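Local coordinates for protection of telomeres protein 1 (Schizosaccharomyces pombe, PDB 4HIO) that binds single-stranded telomeric DNA, protects the 3' overhang of chromosome ends and regulates telomerase and telomere length, at residues 32-37 with 68-73. The protein carries 1 engineered substitution. Numbering follows the deposited sequence.
Sequences NFTLYV and RCILWD. With nucleotides of chain B.
Asn-32 lies against one face of the Trp-72 indole. Its CB sits 4.0 Å from the centroid of the six-membered ring, a CH-pi contact. Its amide stands steeply to the ring plane, with ND2 3.1 Å from CH2 of Trp-72. CG of Asn-32 is folded between backbone N and carbonyl carbon (chi1 49°), which keeps the amide beside the indole. ND2 also makes a weak hydrogen bond to the sugar O4' of DG2 of chain B. The base of DG1 of chain B lies over the opposite indole face, with its C4 above the ring centre. Asp-73 holds the edge of that guanine with two nearly straight bonds, OD1 accepting from N2 at 3.1 Å and OD2 from N1 at 3.0 Å. With an alanine at Trp-72, the base of DG1 of chain B would probably lose the indole face that covers it, and Asn-32 CB its CH-pi partner.

At the other end, Arg-68 runs beside Tyr-36, with CG 3.6 Å from CE2 of the ring. Its guanidinium lies between DA5 and DG2 of chain B, one on each face. Water 1 joins Tyr-36 OH, Arg-68 NH1 and O4' of DA5 of chain B. Salt bridges to Glu-105 and Asp-99 position NH2. Ile-70 places CD1 against the base of DG2 of chain B.

Antiparallel strands 33-37 and 68-71 put Thr-34, Tyr-36, Arg-68 and Ile-70 on one sheet face, where Arg-68 and Ile-70 meet the DNA directly. Phe-33 with Leu-71 and Leu-35 with Cys-69 are hydrogen-bonded pairs. Leu-35 O accepts from Cys-69 N at 2.7 Å. On the face away from these nucleotides, Phe-33 CD2 meets Leu-71 CD2 at 3.9 Å, near helix 74-79.

The pairing belongs to the OB-fold sheet of a Pot1 ssDNA-binding domain. Its DNA-facing chemistry combines a flat indole face against the base with base-edge bonds from Asp-73, which suits recognition of a guanine in single-stranded DNA.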
loop_
_atom_site.group_PDB
_atom_site.type_symbol
_atom_site.label_atom_id
_atom_site.label_comp_id
_atom_site.label_asym_id
_atom_site.label_seq_id
_atom_site.Cartn_x
_atom_site.Cartn_y
_atom_site.Cartn_z
ATOM N N ASN A 32 9.332 12.214 -3.922
ATOM C CA ASN A 32 8.963 10.805 -3.936
ATOM C C ASN A 32 7.621 10.532 -4.619
ATOM O O ASN A 32 6.982 11.440 -5.143
ATOM C CB ASN A 32 8.964 10.239 -2.515
ATOM C CG ASN A 32 8.205 11.115 -1.538
ATOM O OD1 ASN A 32 7.088 11.542 -1.809
ATOM N ND2 ASN A 32 8.817 11.387 -0.390
ATOM N N PHE A 33 7.214 9.268 -4.605
ATOM C CA PHE A 33 5.902 8.853 -5.079
ATOM C C PHE A 33 5.164 8.130 -3.960
ATOM O O PHE A 33 5.668 7.164 -3.405
ATOM C CB PHE A 33 6.053 7.922 -6.279
ATOM C CG PHE A 33 4.751 7.522 -6.915
ATOM C CD1 PHE A 33 3.825 8.476 -7.293
ATOM C CD2 PHE A 33 4.463 6.189 -7.145
ATOM C CE1 PHE A 33 2.638 8.108 -7.882
ATOM C CE2 PHE A 33 3.279 5.817 -7.733
ATOM C CZ PHE A 33 2.366 6.779 -8.105
ATOM N N THR A 34 3.970 8.603 -3.627
ATOM C CA THR A 34 3.251 8.070 -2.478
ATOM C C THR A 34 1.993 7.336 -2.915
ATOM O O THR A 34 1.213 7.846 -3.714
ATOM C CB THR A 34 2.906 9.174 -1.462
ATOM O OG1 THR A 34 4.117 9.802 -1.020
ATOM C CG2 THR A 34 2.191 8.593 -0.261
ATOM N N LEU A 35 1.794 6.146 -2.361
ATOM C CA LEU A 35 0.589 5.374 -2.590
ATOM C C LEU A 35 -0.163 5.209 -1.289
ATOM O O LEU A 35 0.436 5.135 -0.225
ATOM C CB LEU A 35 0.927 3.974 -3.101
ATOM C CG LEU A 35 1.795 3.791 -4.339
ATOM C CD1 LEU A 35 2.097 2.314 -4.515
ATOM C CD2 LEU A 35 1.093 4.332 -5.556
ATOM N N TYR A 36 -1.480 5.087 -1.376
ATOM C CA TYR A 36 -2.290 4.677 -0.237
ATOM C C TYR A 36 -3.100 3.466 -0.683
ATOM O O TYR A 36 -3.889 3.563 -1.609
ATOM C CB TYR A 36 -3.187 5.820 0.233
ATOM C CG TYR A 36 -2.414 7.074 0.589
ATOM C CD1 TYR A 36 -1.954 7.931 -0.396
ATOM C CD2 TYR A 36 -2.142 7.396 1.910
ATOM C CE1 TYR A 36 -1.250 9.073 -0.078
ATOM C CE2 TYR A 36 -1.440 8.533 2.237
ATOM C CZ TYR A 36 -0.993 9.369 1.240
ATOM O OH TYR A 36 -0.291 10.502 1.564
ATOM N N VAL A 37 -2.876 2.323 -0.037
ATOM C CA VAL A 37 -3.382 1.043 -0.515
ATOM C C VAL A 37 -4.134 0.292 0.574
ATOM O O VAL A 37 -3.921 0.518 1.758
ATOM C CB VAL A 37 -2.257 0.127 -1.051
ATOM C CG1 VAL A 37 -1.320 0.898 -1.964
ATOM C CG2 VAL A 37 -1.496 -0.510 0.099
ATOM N N ARG A 68 -0.045 4.113 3.978
ATOM C CA ARG A 68 0.810 4.894 3.102
ATOM C C ARG A 68 2.046 4.095 2.714
ATOM O O ARG A 68 2.738 3.550 3.571
ATOM C CB ARG A 68 1.223 6.196 3.795
ATOM C CG ARG A 68 1.865 7.227 2.887
ATOM C CD ARG A 68 2.056 8.542 3.617
ATOM N NE ARG A 68 2.446 8.317 5.001
ATOM C CZ ARG A 68 1.975 8.996 6.039
ATOM N NH1 ARG A 68 1.091 9.968 5.864
ATOM N NH2 ARG A 68 2.401 8.709 7.257
ATOM N N CYS A 69 2.318 4.032 1.418
ATOM C CA CYS A 69 3.593 3.542 0.923
ATOM C C CYS A 69 4.389 4.656 0.248
ATOM O O CYS A 69 3.903 5.307 -0.668
ATOM C CB CYS A 69 3.373 2.390 -0.057
ATOM S SG CYS A 69 2.210 1.140 0.520
ATOM N N ILE A 70 5.606 4.883 0.724
ATOM C CA ILE A 70 6.461 5.911 0.154
ATOM C C ILE A 70 7.550 5.277 -0.701
ATOM O O ILE A 70 8.317 4.452 -0.225
ATOM C CB ILE A 70 7.101 6.784 1.241
ATOM C CG1 ILE A 70 6.023 7.339 2.175
ATOM C CG2 ILE A 70 7.900 7.914 0.614
ATOM C CD1 ILE A 70 6.539 8.319 3.194
ATOM N N LEU A 71 7.599 5.674 -1.969
ATOM C CA LEU A 71 8.538 5.112 -2.930
ATOM C C LEU A 71 9.622 6.121 -3.286
ATOM O O LEU A 71 9.324 7.215 -3.749
ATOM C CB LEU A 71 7.802 4.678 -4.197
ATOM C CG LEU A 71 7.015 3.368 -4.153
ATOM C CD1 LEU A 71 6.060 3.359 -2.975
ATOM C CD2 LEU A 71 6.261 3.152 -5.454
ATOM N N TRP A 72 10.875 5.735 -3.065
ATOM C CA TRP A 72 12.014 6.590 -3.341
ATOM C C TRP A 72 12.801 6.110 -4.549
ATOM O O TRP A 72 12.783 4.931 -4.891
ATOM C CB TRP A 72 12.961 6.619 -2.140
ATOM C CG TRP A 72 12.390 7.198 -0.899
ATOM C CD1 TRP A 72 11.905 6.514 0.173
ATOM C CD2 TRP A 72 12.260 8.588 -0.580
ATOM N NE1 TRP A 72 11.474 7.386 1.135
ATOM C CE2 TRP A 72 11.683 8.668 0.700
ATOM C CE3 TRP A 72 12.577 9.771 -1.254
ATOM C CZ2 TRP A 72 11.411 9.882 1.319
ATOM C CZ3 TRP A 72 12.307 10.974 -0.636
ATOM C CH2 TRP A 72 11.729 11.021 0.636
ATOM N N ASP A 73 13.513 7.039 -5.173
ATOM C CA ASP A 73 14.506 6.696 -6.171
ATOM C C ASP A 73 13.969 5.817 -7.294
ATOM O O ASP A 73 13.017 6.182 -7.967
ATOM C CB ASP A 73 15.699 6.036 -5.484
ATOM C CG ASP A 73 16.315 6.929 -4.430
ATOM O OD1 ASP A 73 16.301 8.157 -4.632
ATOM O OD2 ASP A 73 16.797 6.416 -3.399
ATOM O "O5'" DG B 1 15.198 12.054 7.457
ATOM C "C5'" DG B 1 15.106 11.283 6.254
ATOM C "C4'" DG B 1 15.306 12.129 5.005
ATOM O "O4'" DG B 1 15.964 11.326 3.988
ATOM C "C3'" DG B 1 14.019 12.630 4.359
ATOM O "O3'" DG B 1 14.224 13.842 3.636
ATOM C "C2'" DG B 1 13.694 11.483 3.414
ATOM C "C1'" DG B 1 15.081 11.105 2.907
ATOM N N9 DG B 1 15.163 9.711 2.477
ATOM C C8 DG B 1 14.957 8.595 3.247
ATOM N N7 DG B 1 15.091 7.478 2.595
ATOM C C5 DG B 1 15.403 7.874 1.305
ATOM C C6 DG B 1 15.661 7.101 0.147
ATOM O O6 DG B 1 15.670 5.872 0.029
ATOM N N1 DG B 1 15.934 7.901 -0.954
ATOM C C2 DG B 1 15.957 9.273 -0.941
ATOM N N2 DG B 1 16.237 9.875 -2.102
ATOM N N3 DG B 1 15.717 10.005 0.131
ATOM C C4 DG B 1 15.450 9.244 1.215
ATOM P P DG B 2 13.039 14.910 3.474
ATOM O OP1 DG B 2 13.416 15.906 2.453
ATOM O OP2 DG B 2 12.659 15.353 4.832
ATOM O "O5'" DG B 2 11.849 14.028 2.871
ATOM C "C5'" DG B 2 11.091 14.507 1.762
ATOM C "C4'" DG B 2 9.640 14.731 2.147
ATOM O "O4'" DG B 2 9.014 13.447 2.398
ATOM C "C3'" DG B 2 9.498 15.533 3.432
ATOM O "O3'" DG B 2 8.322 16.324 3.468
ATOM C "C2'" DG B 2 9.441 14.446 4.491
ATOM C "C1'" DG B 2 8.724 13.312 3.775
ATOM N N9 DG B 2 9.205 12.034 4.280
ATOM C C8 DG B 2 10.498 11.586 4.252
ATOM N N7 DG B 2 10.655 10.416 4.791
ATOM C C5 DG B 2 9.383 10.063 5.214
ATOM C C6 DG B 2 8.934 8.896 5.871
ATOM O O6 DG B 2 9.590 7.906 6.217
ATOM N N1 DG B 2 7.567 8.945 6.120
ATOM C C2 DG B 2 6.738 9.986 5.778
ATOM N N2 DG B 2 5.447 9.845 6.103
ATOM N N3 DG B 2 7.148 11.085 5.163
ATOM C C4 DG B 2 8.477 11.055 4.912
ATOM P P DA B 5 -3.327 14.319 7.963
ATOM O OP1 DA B 5 -4.409 15.316 8.104
ATOM O OP2 DA B 5 -2.992 13.453 9.104
ATOM O "O5'" DA B 5 -3.638 13.417 6.686
ATOM C "C5'" DA B 5 -3.488 13.940 5.375
ATOM C "C4'" DA B 5 -4.348 13.140 4.416
ATOM O "O4'" DA B 5 -3.791 11.816 4.283
ATOM C "C3'" DA B 5 -5.764 12.884 4.910
ATOM O "O3'" DA B 5 -6.616 12.540 3.840
ATOM C "C2'" DA B 5 -5.569 11.703 5.851
ATOM C "C1'" DA B 5 -4.413 10.943 5.209
ATOM N N9 DA B 5 -3.403 10.541 6.182
ATOM C C8 DA B 5 -2.885 11.304 7.189
ATOM N N7 DA B 5 -1.986 10.692 7.916
ATOM C C5 DA B 5 -1.907 9.435 7.333
ATOM C C6 DA B 5 -1.134 8.299 7.634
ATOM N N6 DA B 5 -0.252 8.246 8.631
ATOM N N1 DA B 5 -1.304 7.213 6.860
ATOM C C2 DA B 5 -2.186 7.266 5.861
ATOM N N3 DA B 5 -2.973 8.264 5.486
ATOM C C4 DA B 5 -2.776 9.328 6.269
HETATM O O HOH W 1 -0.764 11.520 4.291
#